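Nicotinate-nucleotide pyrophosphorylase (Ehrlichia chaffeensis, PDB 3L0G) probably catalyses the decarboxylating transfer of a phosphoribosyl group to quinolinate, giving nicotinate mononucleotide for NAD(+) biosynthesis. Local coordinates at residues E222-N227 / N249-L254; K243-V248 / T271-I276; Q199-N204 / E208-E213. One frame throughout, in Å; residues are numbered along the deposited sequence.

Interaction 1 (E222-N227 / N249-L254)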
ATOM      1  N   GLU C 222     -25.102 -33.472 -12.085  1.00 12.28           N
ATOM      2  CA  GLU C 222     -25.634 -33.108 -10.772  1.00 12.27           C
ATOM      3  C   GLU C 222     -25.697 -31.582 -10.606  1.00 12.19           C
ATOM      4  O   GLU C 222     -26.611 -31.072  -9.988  1.00 12.98           O
ATOM      5  CB  GLU C 222     -24.838 -33.758  -9.624  1.00 12.69           C
ATOM      6  CG  GLU C 222     -25.389 -33.438  -8.238  1.00 12.02           C
ATOM      7  CD  GLU C 222     -24.626 -34.093  -7.095  1.00 13.08           C
ATOM      8  OE1 GLU C 222     -23.581 -34.763  -7.311  1.00 14.27           O
ATOM      9  OE2 GLU C 222     -25.105 -33.957  -5.950  1.00 12.87           O
ATOM     10  N   SER C 223     -24.731 -30.860 -11.167  1.00 11.69           N
ATOM     11  CA  SER C 223     -24.743 -29.406 -11.131  1.00 10.86           C
ATOM     12  C   SER C 223     -25.920 -28.840 -11.946  1.00 10.64           C
ATOM     13  O   SER C 223     -26.593 -27.894 -11.528  1.00 10.85           O
ATOM     14  CB  SER C 223     -23.402 -28.883 -11.660  1.00 11.12           C
ATOM     15  OG  SER C 223     -22.337 -29.295 -10.821  1.00  9.60           O
ATOM     16  N   LEU C 224     -26.167 -29.435 -13.101  1.00 10.77           N
ATOM     17  CA  LEU C 224     -27.297 -29.069 -13.948  1.00 11.39           C
ATOM     18  C   LEU C 224     -28.621 -29.294 -13.233  1.00 11.38           C
ATOM     19  O   LEU C 224     -29.522 -28.477 -13.335  1.00 10.08           O
ATOM     20  CB  LEU C 224     -27.306 -29.900 -15.234  1.00 11.94           C
ATOM     21  CG  LEU C 224     -26.628 -29.392 -16.505  1.00 15.10           C
ATOM     22  CD1 LEU C 224     -26.909 -30.446 -17.605  1.00 15.87           C
ATOM     23  CD2 LEU C 224     -27.104 -27.989 -16.958  1.00 12.51           C
ATOM     24  N   SER C 225     -28.729 -30.408 -12.515  1.00 12.52           N
ATOM     25  CA  SER C 225     -29.953 -30.742 -11.769  1.00 13.08           C
ATOM     26  C   SER C 225     -30.252 -29.689 -10.732  1.00 13.18           C
ATOM     27  O   SER C 225     -31.428 -29.424 -10.426  1.00 12.64           O
ATOM     28  CB  SER C 225     -29.816 -32.101 -11.083  1.00 13.36           C
ATOM     29  OG  SER C 225     -29.779 -33.118 -12.077  1.00 14.61           O
ATOM     30  N   ASN C 226     -29.175 -29.097 -10.200  1.00 12.67           N
ATOM     31  CA  ASN C 226     -29.278 -28.028  -9.207  1.00 12.44           C
ATOM     32  C   ASN C 226     -29.430 -26.631  -9.828  1.00 12.07           C
ATOM     33  O   ASN C 226     -29.427 -25.648  -9.110  1.00 11.92           O
ATOM     34  CB  ASN C 226     -28.077 -28.048  -8.258  1.00 12.66           C
ATOM     35  CG  ASN C 226     -28.165 -29.149  -7.237  1.00 13.66           C
ATOM     36  OD1 ASN C 226     -27.927 -30.316  -7.546  1.00 19.44           O
ATOM     37  ND2 ASN C 226     -28.533 -28.801  -6.034  1.00 10.16           N
ATOM     38  N   ASN C 227     -29.580 -26.556 -11.153  1.00 11.62           N
ATOM     39  CA  ASN C 227     -29.809 -25.305 -11.862  1.00 11.12           C
ATOM     40  C   ASN C 227     -28.724 -24.225 -11.657  1.00 10.65           C
ATOM     41  O   ASN C 227     -29.053 -23.059 -11.480  1.00 10.25           O
ATOM     42  CB  ASN C 227     -31.199 -24.745 -11.500  1.00 11.42           C
ATOM     43  CG  ASN C 227     -32.324 -25.692 -11.857  1.00 12.22           C
ATOM     44  OD1 ASN C 227     -32.366 -26.232 -12.954  1.00 14.22           O
ATOM     45  ND2 ASN C 227     -33.249 -25.897 -10.922  1.00 10.99           N
ATOM     46  N   ASN C 249     -26.876 -28.398 -23.055  1.00 15.71           N
ATOM     47  CA  ASN C 249     -27.863 -27.896 -24.016  1.00 16.45           C
ATOM     48  C   ASN C 249     -28.175 -26.395 -23.801  1.00 16.53           C
ATOM     49  O   ASN C 249     -29.318 -25.971 -23.824  1.00 17.25           O
ATOM     50  CB  ASN C 249     -29.128 -28.778 -23.924  1.00 16.94           C
ATOM     51  CG  ASN C 249     -30.065 -28.667 -25.161  1.00 19.16           C
ATOM     52  OD1 ASN C 249     -31.251 -29.002 -25.054  1.00 21.25           O
ATOM     53  ND2 ASN C 249     -29.546 -28.209 -26.303  1.00 19.00           N
ATOM     54  N   GLY C 250     -27.146 -25.593 -23.582  1.00 16.32           N
ATOM     55  CA  GLY C 250     -27.311 -24.160 -23.366  1.00 16.59           C
ATOM     56  C   GLY C 250     -28.091 -23.709 -22.130  1.00 16.80           C
ATOM     57  O   GLY C 250     -28.472 -22.548 -22.061  1.00 16.90           O
ATOM     58  N   LYS C 251     -28.310 -24.606 -21.167  1.00 16.82           N
ATOM     59  CA  LYS C 251     -29.031 -24.289 -19.916  1.00 16.98           C
ATOM     60  C   LYS C 251     -28.113 -23.733 -18.828  1.00 16.42           C
ATOM     61  O   LYS C 251     -28.581 -23.188 -17.838  1.00 17.11           O
ATOM     62  CB  LYS C 251     -29.740 -25.532 -19.370  1.00 17.74           C
ATOM     63  CG  LYS C 251     -30.744 -26.163 -20.344  1.00 19.91           C
ATOM     64  CD  LYS C 251     -31.517 -27.339 -19.732  1.00 24.04           C
ATOM     65  CE  LYS C 251     -30.619 -28.552 -19.354  1.00 25.87           C
ATOM     66  NZ  LYS C 251     -30.969 -29.036 -17.963  1.00 26.54           N
ATOM     67  N   SER C 252     -26.803 -23.894 -18.999  1.00 14.89           N
ATOM     68  CA  SER C 252     -25.844 -23.228 -18.139  1.00 13.99           C
ATOM     69  C   SER C 252     -24.712 -22.691 -19.008  1.00 11.94           C
ATOM     70  O   SER C 252     -24.490 -23.155 -20.112  1.00 10.18           O
ATOM     71  CB  SER C 252     -25.369 -24.200 -17.030  1.00 14.50           C
ATOM     72  OG  SER C 252     -24.154 -23.808 -16.436  1.00 17.72           O
ATOM     73  N   VAL C 253     -24.037 -21.657 -18.517  1.00 10.78           N
ATOM     74  CA  VAL C 253     -22.812 -21.202 -19.130  1.00  9.82           C
ATOM     75  C   VAL C 253     -21.803 -22.356 -18.951  1.00  9.27           C
ATOM     76  O   VAL C 253     -21.848 -23.060 -17.947  1.00  8.86           O
ATOM     77  CB  VAL C 253     -22.332 -19.868 -18.481  1.00  9.94           C
ATOM     78  CG1 VAL C 253     -20.869 -19.581 -18.806  1.00  6.62           C
ATOM     79  CG2 VAL C 253     -23.273 -18.676 -18.928  1.00 10.00           C
ATOM     80  N   LEU C 254     -20.952 -22.584 -19.943  1.00  9.15           N
ATOM     81  CA  LEU C 254     -19.896 -23.621 -19.869  1.00  9.53           C
ATOM     82  C   LEU C 254     -18.556 -23.019 -20.144  1.00  9.03           C
ATOM     83  O   LEU C 254     -18.351 -22.388 -21.192  1.00  8.40           O
ATOM     84  CB  LEU C 254     -20.114 -24.730 -20.923  1.00 10.02           C
ATOM     85  CG  LEU C 254     -20.802 -26.026 -20.537  1.00 13.02           C
ATOM     86  CD1 LEU C 254     -20.868 -26.985 -21.747  1.00 13.06           C
ATOM     87  CD2 LEU C 254     -20.056 -26.656 -19.349  1.00 14.51           C
TER

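Interaction 2 (K243-V248 / T271-I276)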
ATOM      1  N   LYS C 243     -19.321 -34.022 -24.825  1.00 12.67           N
ATOM      2  CA  LYS C 243     -20.475 -34.636 -24.157  1.00 13.36           C
ATOM      3  C   LYS C 243     -21.159 -33.653 -23.228  1.00 12.68           C
ATOM      4  O   LYS C 243     -22.380 -33.666 -23.109  1.00 12.19           O
ATOM      5  CB  LYS C 243     -20.046 -35.887 -23.392  1.00 14.59           C
ATOM      6  CG  LYS C 243     -21.118 -36.590 -22.618  1.00 17.60           C
ATOM      7  CD  LYS C 243     -21.914 -37.474 -23.526  1.00 24.21           C
ATOM      8  CE  LYS C 243     -23.228 -37.950 -22.883  1.00 25.79           C
ATOM      9  NZ  LYS C 243     -23.857 -38.966 -23.765  1.00 25.37           N
ATOM     10  N   ALA C 244     -20.370 -32.823 -22.539  1.00 12.28           N
ATOM     11  CA  ALA C 244     -20.920 -31.865 -21.600  1.00 12.54           C
ATOM     12  C   ALA C 244     -21.768 -30.836 -22.327  1.00 12.31           C
ATOM     13  O   ALA C 244     -22.878 -30.561 -21.913  1.00 12.77           O
ATOM     14  CB  ALA C 244     -19.803 -31.173 -20.802  1.00 12.10           C
ATOM     15  N   VAL C 245     -21.246 -30.285 -23.418  1.00 12.59           N
ATOM     16  CA  VAL C 245     -21.965 -29.286 -24.203  1.00 12.29           C
ATOM     17  C   VAL C 245     -23.336 -29.842 -24.580  1.00 13.07           C
ATOM     18  O   VAL C 245     -24.349 -29.153 -24.452  1.00 12.84           O
ATOM     19  CB  VAL C 245     -21.197 -28.877 -25.481  1.00 11.81           C
ATOM     20  CG1 VAL C 245     -22.066 -28.030 -26.403  1.00 11.26           C
ATOM     21  CG2 VAL C 245     -19.905 -28.122 -25.131  1.00 11.50           C
ATOM     22  N   ASP C 246     -23.367 -31.098 -25.010  1.00 13.45           N
ATOM     23  CA  ASP C 246     -24.614 -31.732 -25.409  0.50 13.71           C
ATOM     24  C   ASP C 246     -25.610 -31.850 -24.256  1.00 13.84           C
ATOM     25  O   ASP C 246     -26.791 -31.531 -24.390  1.00 13.04           O
ATOM     26  CB  ASP C 246     -24.327 -33.119 -25.950  0.50 13.89           C
ATOM     27  CG  ASP C 246     -25.543 -33.758 -26.511  0.50 13.59           C
ATOM     28  OD1 ASP C 246     -26.016 -33.271 -27.554  0.50 13.31           O
ATOM     29  OD2 ASP C 246     -26.026 -34.722 -25.890  0.50 14.78           O
ATOM     30  N   ILE C 247     -25.133 -32.335 -23.112  1.00 14.11           N
ATOM     31  CA  ILE C 247     -25.982 -32.545 -21.933  0.50 13.93           C
ATOM     32  C   ILE C 247     -26.482 -31.213 -21.406  1.00 13.94           C
ATOM     33  O   ILE C 247     -27.607 -31.082 -21.009  1.00 13.68           O
ATOM     34  CB  ILE C 247     -25.220 -33.244 -20.769  0.50 13.85           C
ATOM     35  CG1 ILE C 247     -24.873 -34.690 -21.136  0.50 13.86           C
ATOM     36  CG2 ILE C 247     -26.065 -33.231 -19.491  0.50 13.02           C
ATOM     37  CD1 ILE C 247     -23.902 -35.360 -20.177  0.50 11.11           C
ATOM     38  N   VAL C 248     -25.592 -30.220 -21.384  1.00 14.58           N
ATOM     39  CA  VAL C 248     -25.962 -28.899 -20.841  1.00 14.42           C
ATOM     40  C   VAL C 248     -27.024 -28.237 -21.740  1.00 15.04           C
ATOM     41  O   VAL C 248     -27.951 -27.589 -21.249  1.00 14.21           O
ATOM     42  CB  VAL C 248     -24.731 -27.968 -20.668  1.00 14.74           C
ATOM     43  CG1 VAL C 248     -25.180 -26.536 -20.363  1.00 13.20           C
ATOM     44  CG2 VAL C 248     -23.770 -28.503 -19.570  1.00 12.84           C
ATOM     45  N   THR C 271     -16.248 -26.685 -29.923  1.00 14.68           N
ATOM     46  CA  THR C 271     -17.183 -27.583 -29.241  1.00 14.01           C
ATOM     47  C   THR C 271     -18.475 -26.842 -28.870  1.00 14.48           C
ATOM     48  O   THR C 271     -19.523 -27.466 -28.756  1.00 14.87           O
ATOM     49  CB  THR C 271     -16.589 -28.201 -27.940  1.00 14.49           C
ATOM     50  OG1 THR C 271     -16.317 -27.165 -26.991  1.00 12.95           O
ATOM     51  CG2 THR C 271     -15.318 -28.996 -28.220  1.00 12.67           C
ATOM     52  N   GLY C 272     -18.406 -25.517 -28.699  1.00 13.73           N
ATOM     53  CA  GLY C 272     -19.597 -24.706 -28.337  1.00 12.88           C
ATOM     54  C   GLY C 272     -19.657 -24.252 -26.867  1.00 11.97           C
ATOM     55  O   GLY C 272     -20.721 -23.845 -26.358  1.00 11.10           O
ATOM     56  N   VAL C 273     -18.518 -24.319 -26.184  1.00 10.70           N
ATOM     57  CA  VAL C 273     -18.398 -23.755 -24.845  1.00  9.59           C
ATOM     58  C   VAL C 273     -18.423 -22.210 -24.956  1.00  9.94           C
ATOM     59  O   VAL C 273     -18.254 -21.669 -26.045  1.00 11.06           O
ATOM     60  CB  VAL C 273     -17.129 -24.303 -24.143  1.00  9.88           C
ATOM     61  CG1 VAL C 273     -17.280 -25.827 -23.906  1.00  7.98           C
ATOM     62  CG2 VAL C 273     -15.842 -23.979 -24.927  1.00  7.49           C
ATOM     63  N   ASP C 274     -18.666 -21.517 -23.858  1.00  9.22           N
ATOM     64  CA  ASP C 274     -18.739 -20.044 -23.844  1.00 10.04           C
ATOM     65  C   ASP C 274     -17.416 -19.358 -23.517  1.00 10.16           C
ATOM     66  O   ASP C 274     -17.097 -18.298 -24.064  1.00 10.38           O
ATOM     67  CB  ASP C 274     -19.777 -19.587 -22.818  1.00 10.14           C
ATOM     68  CG  ASP C 274     -21.162 -20.172 -23.098  1.00 10.77           C
ATOM     69  OD1 ASP C 274     -21.726 -19.855 -24.151  1.00 12.00           O
ATOM     70  OD2 ASP C 274     -21.668 -20.977 -22.286  1.00  9.94           O
ATOM     71  N   TYR C 275     -16.655 -19.972 -22.621  1.00  9.29           N
ATOM     72  CA  TYR C 275     -15.424 -19.386 -22.123  1.00  9.27           C
ATOM     73  C   TYR C 275     -14.324 -20.435 -22.100  1.00  9.13           C
ATOM     74  O   TYR C 275     -14.598 -21.620 -21.911  1.00  8.36           O
ATOM     75  CB  TYR C 275     -15.647 -18.863 -20.707  1.00  8.61           C
ATOM     76  CG  TYR C 275     -16.664 -17.732 -20.619  1.00  8.84           C
ATOM     77  CD1 TYR C 275     -16.318 -16.448 -21.021  1.00 10.41           C
ATOM     78  CD2 TYR C 275     -17.947 -17.940 -20.137  1.00  9.30           C
ATOM     79  CE1 TYR C 275     -17.189 -15.410 -20.933  1.00 10.89           C
ATOM     80  CE2 TYR C 275     -18.875 -16.870 -20.064  1.00 10.77           C
ATOM     81  CZ  TYR C 275     -18.470 -15.614 -20.460  1.00 11.58           C
ATOM     82  OH  TYR C 275     -19.309 -14.533 -20.426  1.00 13.44           O
ATOM     83  N   ILE C 276     -13.084 -19.989 -22.281  1.00  9.99           N
ATOM     84  CA  ILE C 276     -11.926 -20.804 -21.914  1.00  9.71           C
ATOM     85  C   ILE C 276     -11.015 -19.988 -20.983  1.00 10.62           C
ATOM     86  O   ILE C 276     -10.498 -18.922 -21.371  1.00 10.35           O
ATOM     87  CB  ILE C 276     -11.160 -21.320 -23.149  1.00  9.41           C
ATOM     88  CG1 ILE C 276     -12.091 -22.196 -24.009  1.00  9.47           C
ATOM     89  CG2 ILE C 276      -9.905 -22.141 -22.718  1.00  9.68           C
ATOM     90  CD1 ILE C 276     -11.615 -22.357 -25.461  1.00  6.25           C
TER

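Interaction 3 (Q199-N204 / E208-E213)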
ATOM      1  N   GLN C 199     -26.918 -26.162  -2.024  1.00 12.81           N
ATOM      2  CA  GLN C 199     -27.996 -25.894  -1.063  1.00 14.01           C
ATOM      3  C   GLN C 199     -27.585 -24.908   0.033  1.00 13.63           C
ATOM      4  O   GLN C 199     -28.331 -23.940   0.332  1.00 13.22           O
ATOM      5  CB  GLN C 199     -28.509 -27.188  -0.412  1.00 14.01           C
ATOM      6  CG  GLN C 199     -29.419 -28.060  -1.328  1.00 18.06           C
ATOM      7  CD  GLN C 199     -29.922 -29.342  -0.616  1.00 22.79           C
ATOM      8  OE1 GLN C 199     -30.570 -30.212  -1.225  1.00 24.69           O
ATOM      9  NE2 GLN C 199     -29.631 -29.444   0.684  1.00 25.80           N
ATOM     10  N   ARG C 200     -26.418 -25.162   0.644  1.00 12.90           N
ATOM     11  CA  ARG C 200     -25.908 -24.290   1.726  1.00 13.11           C
ATOM     12  C   ARG C 200     -25.611 -22.884   1.253  1.00 12.99           C
ATOM     13  O   ARG C 200     -25.955 -21.909   1.930  1.00 12.12           O
ATOM     14  CB  ARG C 200     -24.636 -24.881   2.347  1.00 13.48           C
ATOM     15  CG  ARG C 200     -24.920 -26.066   3.242  1.00 15.57           C
ATOM     16  CD  ARG C 200     -23.645 -26.630   3.734  1.00 17.56           C
ATOM     17  NE  ARG C 200     -23.835 -27.684   4.719  1.00 18.22           N
ATOM     18  CZ  ARG C 200     -22.826 -28.282   5.350  1.00 17.98           C
ATOM     19  NH1 ARG C 200     -21.565 -27.937   5.091  1.00 16.74           N
ATOM     20  NH2 ARG C 200     -23.077 -29.227   6.237  1.00 16.55           N
ATOM     21  N   LEU C 201     -24.944 -22.773   0.103  1.00 12.57           N
ATOM     22  CA  LEU C 201     -24.630 -21.474  -0.454  1.00 13.15           C
ATOM     23  C   LEU C 201     -25.908 -20.687  -0.714  1.00 13.93           C
ATOM     24  O   LEU C 201     -26.007 -19.540  -0.301  1.00 13.93           O
ATOM     25  CB  LEU C 201     -23.783 -21.560  -1.733  1.00 12.82           C
ATOM     26  CG  LEU C 201     -23.209 -20.201  -2.182  1.00 11.90           C
ATOM     27  CD1 LEU C 201     -21.698 -20.244  -2.430  1.00 11.66           C
ATOM     28  CD2 LEU C 201     -23.987 -19.687  -3.388  1.00 11.97           C
ATOM     29  N   ARG C 202     -26.882 -21.313  -1.376  1.00 15.20           N
ATOM     30  CA  ARG C 202     -28.157 -20.660  -1.664  1.00 15.93           C
ATOM     31  C   ARG C 202     -28.895 -20.248  -0.404  1.00 17.02           C
ATOM     32  O   ARG C 202     -29.582 -19.228  -0.403  1.00 17.11           O
ATOM     33  CB  ARG C 202     -29.075 -21.561  -2.489  1.00 15.83           C
ATOM     34  CG  ARG C 202     -28.641 -21.701  -3.920  1.00 15.47           C
ATOM     35  CD  ARG C 202     -29.767 -22.180  -4.794  1.00 17.04           C
ATOM     36  NE  ARG C 202     -29.386 -22.040  -6.189  1.00 14.58           N
ATOM     37  CZ  ARG C 202     -29.485 -22.992  -7.101  1.00 14.82           C
ATOM     38  NH1 ARG C 202     -29.068 -22.746  -8.336  1.00 17.29           N
ATOM     39  NH2 ARG C 202     -30.007 -24.169  -6.807  1.00 15.62           N
ATOM     40  N   LYS C 203     -28.777 -21.051   0.653  1.00 17.70           N
ATOM     41  CA  LYS C 203     -29.389 -20.695   1.907  1.00 18.80           C
ATOM     42  C   LYS C 203     -28.764 -19.392   2.413  1.00 18.76           C
ATOM     43  O   LYS C 203     -29.463 -18.531   2.928  1.00 18.63           O
ATOM     44  CB  LYS C 203     -29.246 -21.808   2.949  1.00 19.00           C
ATOM     45  CG  LYS C 203     -29.739 -21.369   4.316  1.00 21.93           C
ATOM     46  CD  LYS C 203     -29.967 -22.522   5.287  1.00 24.66           C
ATOM     47  CE  LYS C 203     -30.439 -21.977   6.659  1.00 26.42           C
ATOM     48  NZ  LYS C 203     -29.942 -22.804   7.812  1.00 27.43           N
ATOM     49  N   ASN C 204     -27.460 -19.247   2.236  1.00 18.50           N
ATOM     50  CA  ASN C 204     -26.730 -18.096   2.786  1.00 19.59           C
ATOM     51  C   ASN C 204     -26.643 -16.854   1.898  1.00 20.12           C
ATOM     52  O   ASN C 204     -26.664 -15.758   2.416  1.00 20.64           O
ATOM     53  CB  ASN C 204     -25.339 -18.526   3.221  1.00 19.28           C
ATOM     54  CG  ASN C 204     -25.387 -19.478   4.393  1.00 20.14           C
ATOM     55  OD1 ASN C 204     -26.115 -19.231   5.354  1.00 21.38           O
ATOM     56  ND2 ASN C 204     -24.649 -20.579   4.315  1.00 16.93           N
ATOM     57  N   GLU C 208     -27.455 -15.307  -5.522  1.00 21.28           N
ATOM     58  CA  GLU C 208     -26.054 -15.203  -5.991  1.00 20.25           C
ATOM     59  C   GLU C 208     -25.895 -16.052  -7.236  1.00 17.92           C
ATOM     60  O   GLU C 208     -26.417 -17.164  -7.301  1.00 17.63           O
ATOM     61  CB  GLU C 208     -25.024 -15.700  -4.967  1.00 20.66           C
ATOM     62  CG  GLU C 208     -24.391 -14.611  -4.080  1.00 24.18           C
ATOM     63  CD  GLU C 208     -23.513 -13.621  -4.801  1.00 27.13           C
ATOM     64  OE1 GLU C 208     -22.850 -14.001  -5.797  1.00 30.62           O
ATOM     65  OE2 GLU C 208     -23.476 -12.450  -4.349  1.00 30.84           O
ATOM     66  N   TYR C 209     -25.171 -15.515  -8.208  1.00 15.63           N
ATOM     67  CA  TYR C 209     -24.810 -16.249  -9.400  1.00 14.32           C
ATOM     68  C   TYR C 209     -23.907 -17.402  -8.967  1.00 13.59           C
ATOM     69  O   TYR C 209     -22.924 -17.175  -8.233  1.00 13.40           O
ATOM     70  CB  TYR C 209     -24.057 -15.314 -10.339  1.00 14.12           C
ATOM     71  CG  TYR C 209     -23.729 -15.852 -11.695  1.00 13.02           C
ATOM     72  CD1 TYR C 209     -24.481 -15.483 -12.812  1.00 13.77           C
ATOM     73  CD2 TYR C 209     -22.620 -16.655 -11.886  1.00 12.89           C
ATOM     74  CE1 TYR C 209     -24.153 -15.948 -14.063  1.00 13.53           C
ATOM     75  CE2 TYR C 209     -22.281 -17.112 -13.119  1.00 12.65           C
ATOM     76  CZ  TYR C 209     -23.050 -16.767 -14.208  1.00 13.31           C
ATOM     77  OH  TYR C 209     -22.689 -17.222 -15.438  1.00 12.81           O
ATOM     78  N   ILE C 210     -24.202 -18.620  -9.404  1.00 11.99           N
ATOM     79  CA  ILE C 210     -23.418 -19.766  -8.913  1.00 11.64           C
ATOM     80  C   ILE C 210     -22.668 -20.429 -10.022  1.00 11.39           C
ATOM     81  O   ILE C 210     -23.298 -20.929 -10.942  1.00 10.52           O
ATOM     82  CB  ILE C 210     -24.296 -20.828  -8.224  1.00 11.22           C
ATOM     83  CG1 ILE C 210     -25.122 -20.188  -7.097  1.00 11.30           C
ATOM     84  CG2 ILE C 210     -23.423 -21.952  -7.701  1.00 10.89           C
ATOM     85  CD1 ILE C 210     -25.829 -21.191  -6.179  1.00 11.92           C
ATOM     86  N   ALA C 211     -21.329 -20.424  -9.917  1.00 11.34           N
ATOM     87  CA  ALA C 211     -20.429 -21.249 -10.752  1.00 11.57           C
ATOM     88  C   ALA C 211     -19.866 -22.419  -9.963  1.00 11.76           C
ATOM     89  O   ALA C 211     -19.570 -22.277  -8.784  1.00 11.49           O
ATOM     90  CB  ALA C 211     -19.272 -20.424 -11.284  1.00 11.85           C
ATOM     91  N   ILE C 212     -19.684 -23.574 -10.621  1.00 11.78           N
ATOM     92  CA  ILE C 212     -19.133 -24.755  -9.953  1.00 11.75           C
ATOM     93  C   ILE C 212     -18.167 -25.522 -10.859  1.00 12.21           C
ATOM     94  O   ILE C 212     -18.430 -25.698 -12.047  1.00 12.45           O
ATOM     95  CB  ILE C 212     -20.253 -25.669  -9.440  1.00 12.03           C
ATOM     96  CG1 ILE C 212     -19.680 -26.896  -8.682  1.00 11.38           C
ATOM     97  CG2 ILE C 212     -21.168 -26.087 -10.589  1.00 11.27           C
ATOM     98  CD1 ILE C 212     -20.759 -27.708  -7.853  1.00  9.89           C
ATOM     99  N   GLU C 213     -17.032 -25.949 -10.323  1.00 12.23           N
ATOM    100  CA  GLU C 213     -16.124 -26.763 -11.127  1.00 13.51           C
ATOM    101  C   GLU C 213     -16.377 -28.269 -11.025  1.00 12.85           C
ATOM    102  O   GLU C 213     -16.555 -28.848  -9.936  1.00 13.88           O
ATOM    103  CB  GLU C 213     -14.655 -26.411 -10.930  1.00 13.81           C
ATOM    104  CG  GLU C 213     -14.182 -26.237  -9.564  1.00 17.71           C
ATOM    105  CD  GLU C 213     -12.644 -26.177  -9.474  1.00 19.43           C
ATOM    106  OE1 GLU C 213     -12.066 -27.012  -8.720  1.00 16.04           O
ATOM    107  OE2 GLU C 213     -12.042 -25.305 -10.172  1.00 20.74           O
TER
HETATM  108  O   HOH W   1     -28.972 -19.320  -6.858  1.00 22.94           O

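Interaction 1 (E222-N227 / N249-L254)
Leu224, on the last turn of helix 217-225, reaches Lys251 and Ser252 in the turn that leads from helix 238-248 into strand 253-257. The contact lies on the outside of the open alpha/beta barrel that forms the C-terminal domain of quinolinate phosphoribosyltransferases, where the end of one helix meets the turn entering a strand. Side chains bridge the gap, since the CA atoms of Leu224 and Ser252, the nearest pair, remain 7.3 Å apart. The CB of Leu224 leaves the helix alongside the turn, not straight at it, and chi1 of -93° turns CG well beyond the usual staggered setting. CG then divides the work. CD1 turns to the side of Ile247 on helix 238-248, whereas CD2 branches to the turn, 4.2 Å from Ser252 CB and 4.1 Å from Lys251 NZ. Lys251 crosses the leucine at about a right angle: its chain bends at chi3 and chi4, which brings NZ back to the methyl, while the aliphatic carbons stay slightly farther off. The meeting is therefore apolar in the buried part and edged by an exposed charge. Ser252 presents its CB to the leucine while its hydroxyl serves the backbone: Asp229 O is a weak partner of OG, which donates to Val253 O at 2.9 Å, tilted 25° from that carbonyl plane.

Interaction 2 (K243-V248 / T271-I276)
In the open alpha/beta barrel of the C-terminal domain, Val245 of helix 238-248 packs against Thr271, Gly272 and Val273, the link from helix 262-269 to strand 275-277. The valine points at this link and uses both branches. CG1, anti to the backbone N (chi1 170°), lies 3.5 Å from Thr271 O; CG2 is 3.7 Å from the same oxygen, so the carbonyl rests against the two methyls. CG2 also touches Val273 CG1 at 3.7 Å, where the two valine side chains cross at about a right angle, and stands 4.2 Å from Gly272 C. The chain turns here with a positive phi of 104° at Gly272, and with no side chain on that residue the backbones come to 6.6 Å between the CA atoms of Val245 and Gly272. Thr271 OG1 lies 4.2 Å from Val245 CG2, but its polar partner is Ile268 O, to which it hydrogen-bonds. Val245 also touches Leu254, and Val273 touches Val256, which continues the packing onto strand 253-257. Across these segments the fit consists mainly of carbon against carbon and of methyls against a carbonyl oxygen, which suggests that dispersion and shape hold the contact, without the directional hold of a hydrogen bond.

Interaction 3 (Q199-N204 / E208-E213)
Leu201 and Arg202, neighbours on helix 194-204, meet the end of Ile210 together, and the close distances of the contact gather at one methyl. Ile210 CD1 lies 3.7 Å from Leu201 CD2. On the arginine, the nearest atom to Ile210 CD1 is Arg202 CG at 3.6 Å, and the methyl stands oblique to the guanidinium. Leucine and isoleucine slide past one another in opposite directions, so that Leu201 CD2 also comes within 3.9 Å of Ile210 CG1; the arginine chain, extended from CG to NE, crosses the isoleucine at about a right angle. The extended set of Ile210 (chi2 -169°) carries CD1 out to this junction. In the fold, this is the return of a beta-alpha-beta crossover: strand 181-183 and strand 210-214 are parallel neighbours in the sheet, helix 194-204 lies between them in sequence, and Leu201 touches Val181 while Ile210 touches Ile183 and Ile198. Toward the start of the strand the fit slackens. Glu208 CB approaches Leu201 CD2 no nearer than 4.4 Å, and the carboxylate leads away from the helix. Here a water takes over, accepting from Arg202 NE at 2.8 Å and donating weakly to Glu208 O at 3.4 Å. The guanidinium itself is held by Asn226 O, bonded to Arg202 NH2, with a weak bond from NH1 to Asn227 O, while Arg200 forms a salt bridge with Glu53 of the second subunit.

Overall arrangement
All three interactions fasten outer helices of one barrel domain to strands, or to the turns leading into them, of a single parallel sheet. Interactions 1 and 2, with centres 10 Å apart, interlock: helix 238-248 supplies a segment to the second and a packing surface to the first, and Asp274 N, just before strand 275-277, probably hydrogen-bonds to Leu254 O (2.8 Å). Interaction 3 joins interaction 1 through Arg202, bonded to carbonyls just after helix 217-225, but does not touch interaction 2. Interaction 1 is the most buried, apart from its exposed Lys251; interaction 2, partly buried, sets methyls against methyls and a backbone carbonyl. Interaction 3 mixes buried methyls with solvent and borders another subunit.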